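Local coordinates for ABC transporter, substrate-binding protein (Clostridium perfringens, PDB 4EDP) that probably binds a solute in the cleft between two lobes and delivers it to an ABC transporter for uptake, at residues 46-51 and 296-301; 112-117 and 278-283; 151-156 and 231-236. All coordinates share one frame; numbering follows the deposited sequence. Where two conformers were deposited one is given.

Interaction 1 of 3, residues 46-51 and 296-301; sequences EDVLKE and AKALNE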
ATOM      1  N   GLU A  46       9.445  -2.283  16.572  1.00 45.58           N
ATOM      2  CA  GLU A  46       9.899  -3.649  16.851  1.00 44.49           C
ATOM      3  C   GLU A  46       9.386  -4.261  18.161  1.00 43.50           C
ATOM      4  O   GLU A  46       8.935  -5.406  18.163  1.00 42.16           O
ATOM      5  CB  GLU A  46      11.434  -3.700  16.776  1.00 46.36           C
ATOM      6  CG  GLU A  46      12.022  -5.106  16.729  1.00 48.52           C
ATOM      7  CD  GLU A  46      13.514  -5.116  16.398  1.00 53.39           C
ATOM      8  OE1 GLU A  46      14.060  -6.206  16.110  1.00 56.45           O
ATOM      9  OE2 GLU A  46      14.137  -4.034  16.405  1.00 56.26           O
ATOM     10  N   ASP A  47       9.464  -3.529  19.272  1.00 44.24           N
ATOM     11  CA  ASP A  47       8.960  -4.065  20.539  1.00 43.89           C
ATOM     12  C   ASP A  47       7.482  -4.428  20.453  1.00 40.58           C
ATOM     13  O   ASP A  47       7.082  -5.519  20.844  1.00 38.48           O
ATOM     14  CB  ASP A  47       9.179  -3.099  21.712  1.00 46.90           C
ATOM     15  CG  ASP A  47      10.621  -3.077  22.197  1.00 50.76           C
ATOM     16  OD1 ASP A  47      11.516  -3.534  21.451  1.00 53.20           O
ATOM     17  OD2 ASP A  47      10.858  -2.597  23.331  1.00 52.28           O
ATOM     18  N   VAL A  48       6.672  -3.508  19.939  1.00 39.24           N
ATOM     19  CA  VAL A  48       5.238  -3.738  19.821  1.00 37.15           C
ATOM     20  C   VAL A  48       4.966  -4.885  18.854  1.00 34.35           C
ATOM     21  O   VAL A  48       4.106  -5.736  19.094  1.00 31.87           O
ATOM     22  CB  VAL A  48       4.512  -2.475  19.328  1.00 37.53           C
ATOM     23  CG1 VAL A  48       3.013  -2.733  19.238  1.00 35.23           C
ATOM     24  CG2 VAL A  48       4.807  -1.308  20.250  1.00 39.28           C
ATOM     25  N   LEU A  49       5.722  -4.907  17.762  1.00 33.70           N
ATOM     26  CA  LEU A  49       5.582  -5.939  16.744  1.00 32.21           C
ATOM     27  C   LEU A  49       5.855  -7.325  17.331  1.00 31.83           C
ATOM     28  O   LEU A  49       5.093  -8.273  17.123  1.00 29.77           O
ATOM     29  CB  LEU A  49       6.549  -5.636  15.603  1.00 32.37           C
ATOM     30  CG  LEU A  49       6.511  -6.547  14.398  1.00 30.87           C
ATOM     31  CD1 LEU A  49       5.102  -6.582  13.789  1.00 28.40           C
ATOM     32  CD2 LEU A  49       7.539  -6.067  13.373  1.00 32.63           C
ATOM     33  N   LYS A  50       6.955  -7.436  18.066  1.00 32.72           N
ATOM     34  CA  LYS A  50       7.313  -8.691  18.720  1.00 33.19           C
ATOM     35  C   LYS A  50       6.256  -9.081  19.743  1.00 32.86           C
ATOM     36  O   LYS A  50       5.823 -10.224  19.803  1.00 31.52           O
ATOM     37  CB  LYS A  50       8.658  -8.549  19.427  1.00 35.48           C
ATOM     38  CG  LYS A  50       9.880  -8.566  18.523  1.00 37.78           C
ATOM     39  CD  LYS A  50      11.123  -8.193  19.325  1.00 43.69           C
ATOM     40  CE  LYS A  50      12.408  -8.591  18.613  1.00 45.94           C
ATOM     41  NZ  LYS A  50      12.442  -8.096  17.218  1.00 45.96           N
ATOM     42  N   GLU A  51       5.853  -8.111  20.552  1.00 33.68           N
ATOM     43  CA  GLU A  51       4.866  -8.324  21.600  1.00 34.56           C
ATOM     44  C   GLU A  51       3.500  -8.757  21.069  1.00 32.69           C
ATOM     45  O   GLU A  51       2.869  -9.680  21.590  1.00 32.97           O
ATOM     46  CB  GLU A  51       4.713  -7.019  22.386  1.00 37.13           C
ATOM     47  CG  GLU A  51       3.668  -7.048  23.475  1.00 41.42           C
ATOM     48  CD  GLU A  51       3.523  -5.698  24.166  1.00 48.53           C
ATOM     49  OE1 GLU A  51       4.270  -4.754  23.817  1.00 50.74           O
ATOM     50  OE2 GLU A  51       2.651  -5.579  25.047  1.00 52.31           O
ATOM     51  N   ALA A 296      -4.471  -4.039  14.107  1.00 20.65           N
ATOM     52  CA  ALA A 296      -5.221  -2.834  13.742  1.00 20.35           C
ATOM     53  C   ALA A 296      -5.100  -1.837  14.901  1.00 21.45           C
ATOM     54  O   ALA A 296      -4.824  -0.652  14.718  1.00 22.13           O
ATOM     55  CB  ALA A 296      -6.672  -3.186  13.518  1.00 19.29           C
ATOM     56  N   LYS A 297      -5.284  -2.356  16.106  1.00 22.73           N
ATOM     57  CA  LYS A 297      -5.233  -1.548  17.325  1.00 24.62           C
ATOM     58  C   LYS A 297      -3.828  -1.143  17.753  1.00 25.34           C
ATOM     59  O   LYS A 297      -3.594   0.014  18.130  1.00 25.85           O
ATOM     60  CB  LYS A 297      -5.883  -2.325  18.471  1.00 26.27           C
ATOM     61  CG  LYS A 297      -7.334  -2.707  18.221  1.00 28.74           C
ATOM     62  CD  LYS A 297      -7.875  -3.591  19.326  1.00 31.70           C
ATOM     63  CE  LYS A 297      -9.243  -4.126  18.962  1.00 33.50           C
ATOM     64  NZ  LYS A 297      -9.764  -5.038  20.005  1.00 34.07           N
ATOM     65  N   ALA A 298      -2.891  -2.085  17.719  1.00 25.27           N
ATOM     66  CA  ALA A 298      -1.538  -1.809  18.198  1.00 26.84           C
ATOM     67  C   ALA A 298      -0.579  -1.225  17.177  1.00 26.36           C
ATOM     68  O   ALA A 298       0.298  -0.438  17.540  1.00 26.29           O
ATOM     69  CB  ALA A 298      -0.930  -3.082  18.799  1.00 27.89           C
ATOM     70  N   LEU A 299      -0.739  -1.602  15.912  1.00 24.75           N
ATOM     71  CA  LEU A 299       0.178  -1.160  14.867  1.00 24.88           C
ATOM     72  C   LEU A 299      -0.458  -0.335  13.750  1.00 23.18           C
ATOM     73  O   LEU A 299       0.195  -0.037  12.753  1.00 22.57           O
ATOM     74  CB  LEU A 299       0.852  -2.394  14.241  1.00 24.49           C
ATOM     75  CG  LEU A 299       1.682  -3.289  15.161  1.00 28.99           C
ATOM     76  CD1 LEU A 299       2.100  -4.572  14.439  1.00 29.95           C
ATOM     77  CD2 LEU A 299       2.894  -2.509  15.672  1.00 32.18           C
ATOM     78  N   ASN A 300      -1.716   0.047  13.917  1.00 23.12           N
ATOM     79  CA  ASN A 300      -2.439   0.815  12.898  1.00 22.55           C
ATOM     80  C   ASN A 300      -2.416   0.159  11.522  1.00 20.02           C
ATOM     81  O   ASN A 300      -2.291   0.840  10.511  1.00 20.74           O
ATOM     82  CB  ASN A 300      -1.954   2.267  12.826  1.00 23.86           C
ATOM     83  CG  ASN A 300      -2.216   3.013  14.121  1.00 29.74           C
ATOM     84  OD1 ASN A 300      -3.116   2.645  14.889  1.00 34.68           O
ATOM     85  ND2 ASN A 300      -1.434   4.049  14.379  1.00 32.76           N
ATOM     86  N   GLU A 301      -2.532  -1.167  11.502  1.00 18.13           N
ATOM     87  CA  GLU A 301      -2.594  -1.915  10.236  1.00 16.85           C
ATOM     88  C   GLU A 301      -4.051  -2.127   9.876  1.00 15.68           C
ATOM     89  O   GLU A 301      -4.802  -2.740  10.638  1.00 15.66           O
ATOM     90  CB  GLU A 301      -1.875  -3.258  10.329  1.00 16.84           C
ATOM     91  CG  GLU A 301      -0.365  -3.129  10.451  1.00 19.30           C
ATOM     92  CD  GLU A 301       0.354  -4.466  10.553  1.00 24.90           C
ATOM     93  OE1 GLU A 301      -0.303  -5.531  10.590  1.00 22.40           O
ATOM     94  OE2 GLU A 301       1.598  -4.441  10.615  1.00 30.90           O
TER

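Interaction 2 of 3, residues 112-117 and 278-283; sequences SKIPNA and LAYEFI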
ATOM      1  N   SER A 112      -4.905 -24.444   0.541  1.00 15.86           N
ATOM      2  CA  SER A 112      -5.661 -25.401   1.346  1.00 17.76           C
ATOM      3  C   SER A 112      -5.054 -25.414   2.767  1.00 18.78           C
ATOM      4  O   SER A 112      -5.682 -25.884   3.715  1.00 19.66           O
ATOM      5  CB  SER A 112      -5.658 -26.808   0.736  1.00 19.00           C
ATOM      6  OG  SER A 112      -4.398 -27.451   0.820  1.00 20.39           O
ATOM      7  N   LYS A 113      -3.840 -24.877   2.894  1.00 17.04           N
ATOM      8  CA  LYS A 113      -3.124 -24.790   4.175  1.00 19.38           C
ATOM      9  C   LYS A 113      -3.291 -23.435   4.858  1.00 17.95           C
ATOM     10  O   LYS A 113      -2.715 -23.186   5.926  1.00 18.64           O
ATOM     11  CB  LYS A 113      -1.632 -25.030   3.925  1.00 20.12           C
ATOM     12  CG  LYS A 113      -1.271 -26.450   3.553  1.00 25.09           C
ATOM     13  CD  LYS A 113       0.196 -26.510   3.090  1.00 31.59           C
ATOM     14  CE  LYS A 113       0.829 -27.844   3.342  1.00 38.30           C
ATOM     15  NZ  LYS A 113       1.105 -27.996   4.806  1.00 42.88           N
ATOM     16  N   ILE A 114      -4.074 -22.552   4.248  1.00 16.59           N
ATOM     17  CA  ILE A 114      -4.288 -21.204   4.777  1.00 16.44           C
ATOM     18  C   ILE A 114      -5.803 -20.949   4.785  1.00 16.99           C
ATOM     19  O   ILE A 114      -6.309 -20.079   4.061  1.00 15.09           O
ATOM     20  CB  ILE A 114      -3.549 -20.156   3.911  1.00 16.35           C
ATOM     21  CG1 ILE A 114      -2.104 -20.601   3.642  1.00 17.49           C
ATOM     22  CG2 ILE A 114      -3.602 -18.741   4.564  1.00 16.84           C
ATOM     23  CD1 ILE A 114      -1.271 -19.602   2.800  1.00 17.01           C
ATOM     24  N   PRO A 115      -6.533 -21.666   5.646  1.00 18.21           N
ATOM     25  CA  PRO A 115      -7.989 -21.510   5.640  1.00 19.35           C
ATOM     26  C   PRO A 115      -8.481 -20.108   5.961  1.00 18.72           C
ATOM     27  O   PRO A 115      -9.528 -19.703   5.444  1.00 18.67           O
ATOM     28  CB  PRO A 115      -8.460 -22.526   6.686  1.00 20.89           C
ATOM     29  CG  PRO A 115      -7.258 -22.743   7.556  1.00 20.79           C
ATOM     30  CD  PRO A 115      -6.097 -22.661   6.637  1.00 19.37           C
ATOM     31  N   ASN A 116      -7.703 -19.342   6.732  1.00 17.61           N
ATOM     32  CA  ASN A 116      -8.104 -17.974   7.083  1.00 17.92           C
ATOM     33  C   ASN A 116      -8.169 -17.034   5.897  1.00 16.07           C
ATOM     34  O   ASN A 116      -8.787 -15.982   5.981  1.00 15.99           O
ATOM     35  CB  ASN A 116      -7.238 -17.401   8.216  1.00 17.33           C
ATOM     36  CG  ASN A 116      -7.590 -18.022   9.567  1.00 21.77           C
ATOM     37  OD1 ASN A 116      -8.742 -18.443   9.766  1.00 22.94           O
ATOM     38  ND2 ASN A 116      -6.623 -18.073  10.503  1.00 18.29           N
ATOM     39  N   ALA A 117      -7.527 -17.407   4.794  1.00 16.05           N
ATOM     40  CA  ALA A 117      -7.620 -16.622   3.565  1.00 14.96           C
ATOM     41  C   ALA A 117      -9.082 -16.516   3.095  1.00 14.51           C
ATOM     42  O   ALA A 117      -9.426 -15.581   2.343  1.00 14.28           O
ATOM     43  CB  ALA A 117      -6.736 -17.214   2.463  1.00 15.42           C
ATOM     44  N   LEU A 278       5.687 -24.707   9.101  1.00 23.96           N
ATOM     45  CA  LEU A 278       5.590 -23.666  10.117  1.00 24.78           C
ATOM     46  C   LEU A 278       5.295 -22.308   9.445  1.00 22.98           C
ATOM     47  O   LEU A 278       4.563 -21.473   9.992  1.00 22.39           O
ATOM     48  CB  LEU A 278       6.902 -23.582  10.906  1.00 26.00           C
ATOM     49  CG  LEU A 278       6.932 -22.697  12.149  1.00 28.61           C
ATOM     50  CD1 LEU A 278       6.006 -23.259  13.223  1.00 28.13           C
ATOM     51  CD2 LEU A 278       8.357 -22.572  12.702  1.00 28.27           C
ATOM     52  N   ALA A 279       5.893 -22.089   8.275  1.00 22.17           N
ATOM     53  CA  ALA A 279       5.675 -20.858   7.504  1.00 21.50           C
ATOM     54  C   ALA A 279       4.195 -20.721   7.141  1.00 20.28           C
ATOM     55  O   ALA A 279       3.616 -19.637   7.281  1.00 18.14           O
ATOM     56  CB  ALA A 279       6.536 -20.856   6.247  1.00 21.76           C
ATOM     57  N   TYR A 280       3.588 -21.811   6.664  1.00 19.66           N
ATOM     58  CA  TYR A 280       2.157 -21.789   6.343  1.00 19.15           C
ATOM     59  C   TYR A 280       1.320 -21.488   7.587  1.00 20.08           C
ATOM     60  O   TYR A 280       0.376 -20.712   7.525  1.00 20.29           O
ATOM     61  CB  TYR A 280       1.699 -23.112   5.734  1.00 19.76           C
ATOM     62  CG  TYR A 280       1.927 -23.224   4.252  1.00 19.99           C
ATOM     63  CD1 TYR A 280       1.059 -22.610   3.363  1.00 19.74           C
ATOM     64  CD2 TYR A 280       2.979 -23.965   3.731  1.00 19.21           C
ATOM     65  CE1 TYR A 280       1.248 -22.714   1.998  1.00 20.78           C
ATOM     66  CE2 TYR A 280       3.173 -24.076   2.359  1.00 21.28           C
ATOM     67  CZ  TYR A 280       2.304 -23.448   1.502  1.00 18.56           C
ATOM     68  OH  TYR A 280       2.470 -23.530   0.132  1.00 18.01           O
ATOM     69  N   GLU A 281       1.645 -22.128   8.710  1.00 20.79           N
ATOM     70  CA  GLU A 281       0.924 -21.886   9.960  1.00 20.79           C
ATOM     71  C   GLU A 281       1.003 -20.414  10.334  1.00 20.46           C
ATOM     72  O   GLU A 281       0.019 -19.820  10.788  1.00 20.39           O
ATOM     73  CB  GLU A 281       1.469 -22.774  11.106  1.00 22.97           C
ATOM     74  CG  GLU A 281       1.117 -24.243  10.947  1.00 25.83           C
ATOM     75  CD  GLU A 281       1.769 -25.137  11.990  1.00 33.23           C
ATOM     76  OE1 GLU A 281       2.699 -24.692  12.685  1.00 36.84           O
ATOM     77  OE2 GLU A 281       1.367 -26.303  12.090  1.00 39.01           O
ATOM     78  N   PHE A 282       2.168 -19.813  10.139  1.00 20.00           N
ATOM     79  CA  PHE A 282       2.328 -18.423  10.478  1.00 19.59           C
ATOM     80  C   PHE A 282       1.485 -17.492   9.603  1.00 17.69           C
ATOM     81  O   PHE A 282       0.865 -16.551  10.121  1.00 18.32           O
ATOM     82  CB  PHE A 282       3.786 -17.972  10.426  1.00 20.76           C
ATOM     83  CG  PHE A 282       3.951 -16.548  10.841  1.00 20.98           C
ATOM     84  CD1 PHE A 282       4.146 -16.221  12.163  1.00 21.49           C
ATOM     85  CD2 PHE A 282       3.827 -15.533   9.921  1.00 21.20           C
ATOM     86  CE1 PHE A 282       4.241 -14.903  12.559  1.00 23.37           C
ATOM     87  CE2 PHE A 282       3.934 -14.207  10.307  1.00 22.31           C
ATOM     88  CZ  PHE A 282       4.143 -13.892  11.622  1.00 21.14           C
ATOM     89  N   ILE A 283       1.448 -17.739   8.299  1.00 16.73           N
ATOM     90  CA  ILE A 283       0.649 -16.882   7.401  1.00 14.67           C
ATOM     91  C   ILE A 283      -0.819 -16.992   7.786  1.00 15.06           C
ATOM     92  O   ILE A 283      -1.541 -15.982   7.872  1.00 15.16           O
ATOM     93  CB  ILE A 283       0.899 -17.207   5.912  1.00 13.32           C
ATOM     94  CG1 ILE A 283       2.353 -16.887   5.550  1.00 16.01           C
ATOM     95  CG2 ILE A 283      -0.095 -16.431   4.990  1.00 12.22           C
ATOM     96  CD1 ILE A 283       2.748 -17.166   4.083  1.00 16.95           C
TER

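Interaction 3 of 3, residues 151-156 and 231-236; sequences IEINSW and IVAAVA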
ATOM      1  N   ILE A 151     -12.905  25.821  -3.017  1.00 22.61           N
ATOM      2  CA  ILE A 151     -12.804  25.193  -4.335  1.00 21.52           C
ATOM      3  C   ILE A 151     -13.400  23.810  -4.185  1.00 20.35           C
ATOM      4  O   ILE A 151     -12.905  23.015  -3.394  1.00 19.90           O
ATOM      5  CB  ILE A 151     -11.348  25.088  -4.827  1.00 21.41           C
ATOM      6  CG1 ILE A 151     -10.690  26.461  -4.918  1.00 22.14           C
ATOM      7  CG2 ILE A 151     -11.284  24.409  -6.197  1.00 20.08           C
ATOM      8  CD1 ILE A 151      -9.205  26.389  -5.222  1.00 22.37           C
ATOM      9  N   GLU A 152     -14.466  23.522  -4.920  1.00 20.01           N
ATOM     10  CA  GLU A 152     -15.118  22.219  -4.843  1.00 20.69           C
ATOM     11  C   GLU A 152     -14.297  21.120  -5.530  1.00 19.35           C
ATOM     12  O   GLU A 152     -13.930  21.237  -6.709  1.00 18.63           O
ATOM     13  CB  GLU A 152     -16.505  22.286  -5.468  1.00 22.47           C
ATOM     14  CG  GLU A 152     -17.319  21.015  -5.302  1.00 26.73           C
ATOM     15  CD  GLU A 152     -17.776  20.754  -3.857  1.00 31.82           C
ATOM     16  OE1 GLU A 152     -17.630  21.635  -2.982  1.00 34.86           O
ATOM     17  OE2 GLU A 152     -18.323  19.659  -3.622  1.00 39.42           O
ATOM     18  N   ILE A 153     -14.001  20.061  -4.770  1.00 17.80           N
ATOM     19  CA  ILE A 153     -13.239  18.918  -5.259  1.00 15.88           C
ATOM     20  C   ILE A 153     -13.944  17.655  -4.766  1.00 16.02           C
ATOM     21  O   ILE A 153     -13.931  17.355  -3.560  1.00 16.21           O
ATOM     22  CB  ILE A 153     -11.775  18.921  -4.741  1.00 16.60           C
ATOM     23  CG1 ILE A 153     -11.070  20.220  -5.117  1.00 17.29           C
ATOM     24  CG2 ILE A 153     -11.035  17.715  -5.295  1.00 16.62           C
ATOM     25  CD1 ILE A 153      -9.709  20.419  -4.453  1.00 19.30           C
ATOM     26  N   ASN A 154     -14.564  16.928  -5.688  0.50 15.02           N
ATOM     27  CA  ASN A 154     -15.311  15.715  -5.354  0.50 14.40           C
ATOM     28  C   ASN A 154     -14.745  14.452  -5.988  0.50 14.41           C
ATOM     29  O   ASN A 154     -14.648  13.397  -5.360  0.50 14.95           O
ATOM     30  CB  ASN A 154     -16.762  15.881  -5.820  0.50 15.68           C
ATOM     31  CG  ASN A 154     -17.507  16.935  -5.030  0.50 14.74           C
ATOM     32  OD1 ASN A 154     -17.594  16.847  -3.808  0.50 17.63           O
ATOM     33  ND2 ASN A 154     -18.077  17.911  -5.724  0.50 14.54           N
ATOM     34  N   SER A 155     -14.311  14.586  -7.227  1.00 14.80           N
ATOM     35  CA  SER A 155     -13.847  13.445  -8.025  1.00 14.35           C
ATOM     36  C   SER A 155     -12.354  13.596  -8.314  1.00 13.38           C
ATOM     37  O   SER A 155     -11.782  14.671  -8.116  1.00 13.75           O
ATOM     38  CB  SER A 155     -14.586  13.454  -9.354  1.00 15.49           C
ATOM     39  OG  SER A 155     -14.208  14.601 -10.093  1.00 14.52           O
ATOM     40  N   TRP A 156     -11.714  12.535  -8.801  1.00 11.74           N
ATOM     41  CA  TRP A 156     -10.310  12.633  -9.162  1.00 11.16           C
ATOM     42  C   TRP A 156     -10.126  13.650 -10.297  1.00 12.43           C
ATOM     43  O   TRP A 156      -9.151  14.411 -10.312  1.00 11.64           O
ATOM     44  CB  TRP A 156      -9.758  11.287  -9.646  1.00 10.89           C
ATOM     45  CG  TRP A 156      -9.676  10.195  -8.605  1.00 11.09           C
ATOM     46  CD1 TRP A 156     -10.345   8.990  -8.622  1.00 12.26           C
ATOM     47  CD2 TRP A 156      -8.883  10.186  -7.410  1.00 10.43           C
ATOM     48  NE1 TRP A 156     -10.019   8.253  -7.516  1.00 13.11           N
ATOM     49  CE2 TRP A 156      -9.121   8.954  -6.760  1.00 10.24           C
ATOM     50  CE3 TRP A 156      -8.001  11.097  -6.817  1.00 12.03           C
ATOM     51  CZ2 TRP A 156      -8.530   8.629  -5.547  1.00 14.92           C
ATOM     52  CZ3 TRP A 156      -7.416  10.763  -5.620  1.00 11.48           C
ATOM     53  CH2 TRP A 156      -7.679   9.555  -4.992  1.00 12.35           C
ATOM     54  N   ILE A 231      -0.630  24.663  -0.570  1.00 18.38           N
ATOM     55  CA  ILE A 231      -1.543  23.817  -1.325  1.00 17.54           C
ATOM     56  C   ILE A 231      -2.902  23.825  -0.643  1.00 17.56           C
ATOM     57  O   ILE A 231      -3.014  24.084   0.560  1.00 17.74           O
ATOM     58  CB  ILE A 231      -1.036  22.345  -1.481  1.00 16.63           C
ATOM     59  CG1 ILE A 231      -0.826  21.685  -0.109  1.00 15.36           C
ATOM     60  CG2 ILE A 231       0.259  22.282  -2.307  1.00 15.67           C
ATOM     61  CD1 ILE A 231      -0.326  20.228  -0.151  1.00 14.27           C
ATOM     62  N   VAL A 232      -3.920  23.557  -1.450  1.00 17.41           N
ATOM     63  CA  VAL A 232      -5.318  23.437  -1.043  1.00 18.31           C
ATOM     64  C   VAL A 232      -5.739  21.969  -1.085  1.00 15.95           C
ATOM     65  O   VAL A 232      -6.694  21.568  -0.419  1.00 16.65           O
ATOM     66  CB  VAL A 232      -6.220  24.204  -2.032  1.00 17.92           C
ATOM     67  CG1 VAL A 232      -7.657  23.759  -1.939  1.00 23.26           C
ATOM     68  CG2 VAL A 232      -6.072  25.715  -1.804  1.00 20.90           C
ATOM     69  N   ALA A 233      -5.047  21.168  -1.901  1.00 14.79           N
ATOM     70  CA  ALA A 233      -5.379  19.742  -2.046  1.00 13.62           C
ATOM     71  C   ALA A 233      -4.177  18.856  -2.308  1.00 13.74           C
ATOM     72  O   ALA A 233      -3.181  19.293  -2.892  1.00 12.64           O
ATOM     73  CB  ALA A 233      -6.395  19.542  -3.194  1.00 13.82           C
ATOM     74  N   ALA A 234      -4.261  17.609  -1.862  1.00 12.39           N
ATOM     75  CA  ALA A 234      -3.212  16.633  -2.138  1.00 13.06           C
ATOM     76  C   ALA A 234      -3.776  15.226  -2.276  1.00 13.71           C
ATOM     77  O   ALA A 234      -4.710  14.848  -1.555  1.00 12.96           O
ATOM     78  CB  ALA A 234      -2.116  16.638  -1.033  1.00 13.07           C
ATOM     79  N   VAL A 235      -3.246  14.462  -3.220  1.00 12.66           N
ATOM     80  CA  VAL A 235      -3.603  13.051  -3.321  1.00 11.94           C
ATOM     81  C   VAL A 235      -2.679  12.428  -2.277  1.00 12.82           C
ATOM     82  O   VAL A 235      -1.460  12.540  -2.387  1.00 14.13           O
ATOM     83  CB  VAL A 235      -3.338  12.466  -4.711  1.00 12.80           C
ATOM     84  CG1 VAL A 235      -3.500  10.955  -4.699  1.00 12.31           C
ATOM     85  CG2 VAL A 235      -4.229  13.128  -5.750  1.00 12.63           C
ATOM     86  N   ALA A 236      -3.245  11.789  -1.265  1.00 11.91           N
ATOM     87  CA  ALA A 236      -2.450  11.278  -0.169  1.00 12.65           C
ATOM     88  C   ALA A 236      -3.078  10.078   0.530  1.00 11.12           C
ATOM     89  O   ALA A 236      -4.281   9.867   0.485  1.00 13.11           O
ATOM     90  CB  ALA A 236      -2.258  12.384   0.838  1.00 13.89           C
TER

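Interaction 1 of 3, residues 46-51 and 296-301
On the helix whose V48 and L49 touch L299, the shortest polar bond is the salt bridge from K50 NZ to E46 OE1, at 2.7 Å. The ammonium reaches OE1 on its anti side, 21° out of the carboxylate plane, and a bend at the end of the lysine chain brings it there. One helical turn is thus clasped on the side turned from the partner, while V48 and L49 are left to meet the C-terminal part of helix 289-299.

L299 is the hub of that meeting, and its two methyls divide the work. CD2 lies against V48 CG1 at 3.6 Å, the two side chains sliding past each other in opposite directions. CD1 meets L49 CD1 at 3.7 Å, where the leucines cross at about a right angle. V48 holds CG1 anti to its backbone N (chi1 -179°), which projects that methyl across the gap and also sets it 4.0 Å from A298 CB. The same methyl grazes the backbone carbonyl, with V48 CG1 3.9 Å from A298 O. L49 starts out alongside the gap, and its CD1 branch closes the distance.

Beyond the two segments, A298 also touches T52 and L49 touches F54, so the contact continues along helix 46-61. An acetate ion, probably from the crystallisation liquor, sits beside L49. N300, with positive phi, turns the chain off the helix, and E301 then lies against Y136 and T137 of strand 135-145.

No hydrogen bond or salt bridge joins the segments. Their union is a small apolar seam near the protein surface, bordered by the E301 carboxylate and the acetate, so van der Waals contact between methyls, probably helped by partial exclusion of water, is what the two segments contribute to each other.

Interaction 2 of 3, residues 112-117 and 278-283
The ring of Y280 is the flat group of this contact, with K113 over one face and I114 at its edge. K113 CD sits 3.7 Å from the ring centroid and only 6° off the normal, a CH-pi contact centred on the aromatic face. The lysine crosses the ring at about a right angle, and nearer its root CB lies 3.7 Å from Y280 CD1. At the rim I114 CG1 approaches in the ring plane, 3.8 Å from Y280 CD1, so that one ring carbon is shared between the two neighbours.

I114 then reaches further. With CG1 beside the backbone N (chi1 -48°) and the rest of the chain extended, its CD1 ends 4.0 Å from I283 CG2, one turn along the helix from Y280. The isoleucine thus fills the space between the tyrosine edge and I283, which itself rests on I267 and I269 of strand 262-269. Y280 and I283 face both that strand and the irregular 112-117 chain, whose 3-10 turns pack against a neighbouring flank of helix 276-286.

Polar ends are dealt with outside the two segments. Y280 OH accepts the backbone N-H of D110, and N284 OD1 takes that of N116. K113 NZ has a long, weak ion pair with D277.

Across the contact itself nothing is hydrogen-bonded. Lysine contributes its aliphatic chain and keeps its ammonium at the surface, while the D110 N-H gives the tyrosine hydroxyl one hydrogen bond; this probably eases the burial of the ring, whose rotation is probably fixed by both.

Interaction 3 of 3, residues 151-156 and 231-236
I151, I153 and W156 lie over V232, A233 and V235 in an alpha/beta lobe of the two-lobed fold of solute-binding proteins. The 151-156 chain has no regular structure, yet it runs within 9° of the direction of the strand segment beneath it. I151 CA and V232 CA are 8.4 Å apart, too far for sheet pairing; the two form separate layers that meet through side chains alone.

Three bumps descend from the loop. The closest approach is made by I153, whose CD1 presses on A233 CB at 3.7 Å: a long branched chain set above a short one, so that the small alanine forms the hollow. With CG1 anti to the carbonyl carbon (chi1 -56°), the isoleucine sends that branch down. Toward the start of both segments I151 CD1 makes a looser contact, 4.5 Å from V232 CG1. At the other end the side chain of W156 starts out alongside the strand, and its six-membered ring comes nearer, crossing V235 at about a right angle.

The layer is completed by other parts of the lobe. I143 of strand 135-145 touches both I153 and W156, L164 packs on I151, and L159 reaches V235. On the far side of the strand, A234 faces F226 of helix 219-227. W156 also has its polar edge accounted for, NE1 donating to G259 O.

The indole ends between the two branches of the valine: W156 CZ3 lies 4.0 Å from V235 CG1 and equally 4.0 Å from V235 CG2, the ring carbon set against the fork of the methyls.

Along the chain the contacts nest: interaction 3 lies inside the loop closed by interaction 2, which lies inside that closed by interaction 1. Interactions 1 and 2 share one lobe, their centres about 20 Å apart, and use the successive helices 276-286 and 289-299. Interaction 3 belongs to the other lobe, its centre about 41 Å from that of interaction 2, on the opposite side of the chain's centre. The long strand 135-145 runs between the lobes, pairing with 262-269 and with 233-237. The chain thus builds one lobe, crosses to the other, returns for these two helices and ends with helix 332-350 in the second, as expected of a solute-binding protein whose ligand probably sits between lobes.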